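Local atomic coordinates of Thiosulfate:glutathione sulfurtransferase (Homo sapiens, PDB entry 6BEV), a protein that transfers the sulfane sulfur of thiosulfate to glutathione, forming S-sulfanylglutathione, a central intermediate in hydrogen sulfide metabolism. Residues F98-M101 and G102-L106. Sequence-based numbering, arbitrary orientation.
Sequences FCQM and GKRGL
The active-site loop of the rhodanese fold runs from strand 95-98 into helix 103-114, and here it wraps around the sulfur of C99, the residue that carries the persulfide intermediate. Backbone N-H groups point inward at C99 SG: G105 N donates at 3.4 Å with an N-H...S angle of 158°, while the bonds from G102 N (3.1 Å) and M101 N are weak. This cradle of amides, formed by the loop and the start of the helix, is as in the active-site loop of rhodaneses. SG reaches it through a first torsion that sets the sulfur between the backbone N and carbonyl carbon of C99. G102, at the N-cap, accepts the bond from L106 N through its O; its positive phi would press a side chain against the carbonyl of M101, which calls for glycine. At G105 a CB would lie tight against F98 CA; with no side chain there, the helix comes close to the strand end, F98 CA to G105 CA being 4.1 Å.

Next to the sulfur, R104 NH2 donates to Q100 OE1 at 2.9 Å. The oxygen lies near the guanidinium plane, but the donor stands 36° above the carbonyl plane, and the amide and guanidinium planes are turned 67° apart. A water accepts from R104 NE and donates to Q100 OE1, joining the same two side chains a second time. Replacing Q100 with a leucine would probably leave R104 held at NH2 chiefly by its salt bridge to E51, and the water without this acceptor. Beside them M101 folds back, chi2 and chi3 both bent, laying SD over the helix start, where K103 N makes a weak bond to it and CE rests 3.8 Å from K103 CG.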
loop_
_atom_site.group_PDB
_atom_site.type_symbol
_atom_site.label_atom_id
_atom_site.label_comp_id
_atom_site.label_asym_id
_atom_site.label_seq_id
_atom_site.Cartn_x
_atom_site.Cartn_y
_atom_site.Cartn_z
ATOM N N PHE A 98 -2.624 2.968 0.156
ATOM C CA PHE A 98 -3.405 4.120 -0.279
ATOM C C PHE A 98 -4.741 3.680 -0.866
ATOM O O PHE A 98 -4.870 2.594 -1.431
ATOM C CB PHE A 98 -2.640 4.962 -1.322
ATOM C CG PHE A 98 -2.448 4.271 -2.644
ATOM C CD1 PHE A 98 -3.334 4.446 -3.709
ATOM C CD2 PHE A 98 -1.374 3.423 -2.832
ATOM C CE1 PHE A 98 -3.140 3.760 -4.908
ATOM C CE2 PHE A 98 -1.182 2.745 -4.038
ATOM C CZ PHE A 98 -2.059 2.917 -5.072
ATOM N N CYS A 99 -5.712 4.595 -0.812
ATOM C CA CYS A 99 -6.940 4.473 -1.599
ATOM C C CYS A 99 -7.063 5.722 -2.477
ATOM O O CYS A 99 -6.037 6.303 -2.836
ATOM C CB CYS A 99 -8.160 4.226 -0.710
ATOM S SG CYS A 99 -8.532 5.590 0.408
ATOM N N GLN A 100 -8.271 6.152 -2.866
ATOM C CA GLN A 100 -8.384 7.353 -3.706
ATOM C C GLN A 100 -8.519 8.643 -2.903
ATOM O O GLN A 100 -8.275 9.713 -3.457
ATOM C CB GLN A 100 -9.502 7.245 -4.765
ATOM C CG GLN A 100 -10.925 7.657 -4.347
ATOM C CD GLN A 100 -11.607 6.650 -3.427
ATOM O OE1 GLN A 100 -10.975 5.983 -2.594
ATOM N NE2 GLN A 100 -12.917 6.526 -3.579
ATOM N N MET A 101 -8.875 8.561 -1.613
ATOM C CA MET A 101 -9.106 9.769 -0.824
ATOM C C MET A 101 -8.637 9.687 0.626
ATOM O O MET A 101 -8.785 10.677 1.355
ATOM C CB MET A 101 -10.583 10.221 -0.919
ATOM C CG MET A 101 -11.620 9.173 -0.552
ATOM S SD MET A 101 -11.730 8.824 1.209
ATOM C CE MET A 101 -12.281 10.399 1.848
ATOM N N GLY A 102 -8.024 8.578 1.049
ATOM C CA GLY A 102 -7.322 8.482 2.317
ATOM C C GLY A 102 -7.915 7.495 3.306
ATOM O O GLY A 102 -7.174 6.904 4.097
ATOM N N LYS A 103 -9.240 7.325 3.304
ATOM C CA LYS A 103 -9.890 6.642 4.417
ATOM C C LYS A 103 -9.585 5.151 4.446
ATOM O O LYS A 103 -9.315 4.596 5.515
ATOM C CB LYS A 103 -11.391 6.888 4.374
ATOM C CG LYS A 103 -11.747 8.229 4.972
ATOM C CD LYS A 103 -13.228 8.445 5.143
ATOM C CE LYS A 103 -13.457 9.756 5.874
ATOM N NZ LYS A 103 -14.895 10.074 6.082
ATOM N N ARG A 104 -9.676 4.465 3.297
ATOM C CA ARG A 104 -9.328 3.046 3.276
ATOM C C ARG A 104 -7.824 2.839 3.426
ATOM O O ARG A 104 -7.393 1.859 4.046
ATOM C CB ARG A 104 -9.883 2.361 2.021
ATOM C CG ARG A 104 -11.388 2.143 2.073
ATOM C CD ARG A 104 -11.946 1.574 0.767
ATOM N NE ARG A 104 -11.876 2.567 -0.301
ATOM C CZ ARG A 104 -12.128 2.328 -1.587
ATOM N NH1 ARG A 104 -12.447 1.106 -1.993
ATOM N NH2 ARG A 104 -12.042 3.315 -2.474
ATOM N N GLY A 105 -7.016 3.754 2.893
ATOM C CA GLY A 105 -5.582 3.678 3.122
ATOM C C GLY A 105 -5.224 3.798 4.589
ATOM O O GLY A 105 -4.365 3.071 5.098
ATOM N N LEU A 106 -5.913 4.684 5.308
ATOM C CA LEU A 106 -5.710 4.797 6.750
ATOM C C LEU A 106 -6.122 3.509 7.467
ATOM O O LEU A 106 -5.379 2.982 8.310
ATOM C CB LEU A 106 -6.521 5.978 7.280
ATOM C CG LEU A 106 -6.444 6.199 8.793
ATOM C CD1 LEU A 106 -5.013 6.427 9.274
ATOM C CD2 LEU A 106 -7.325 7.372 9.207
HETATM O O HOH W 1 -11.721 5.248 0.492
#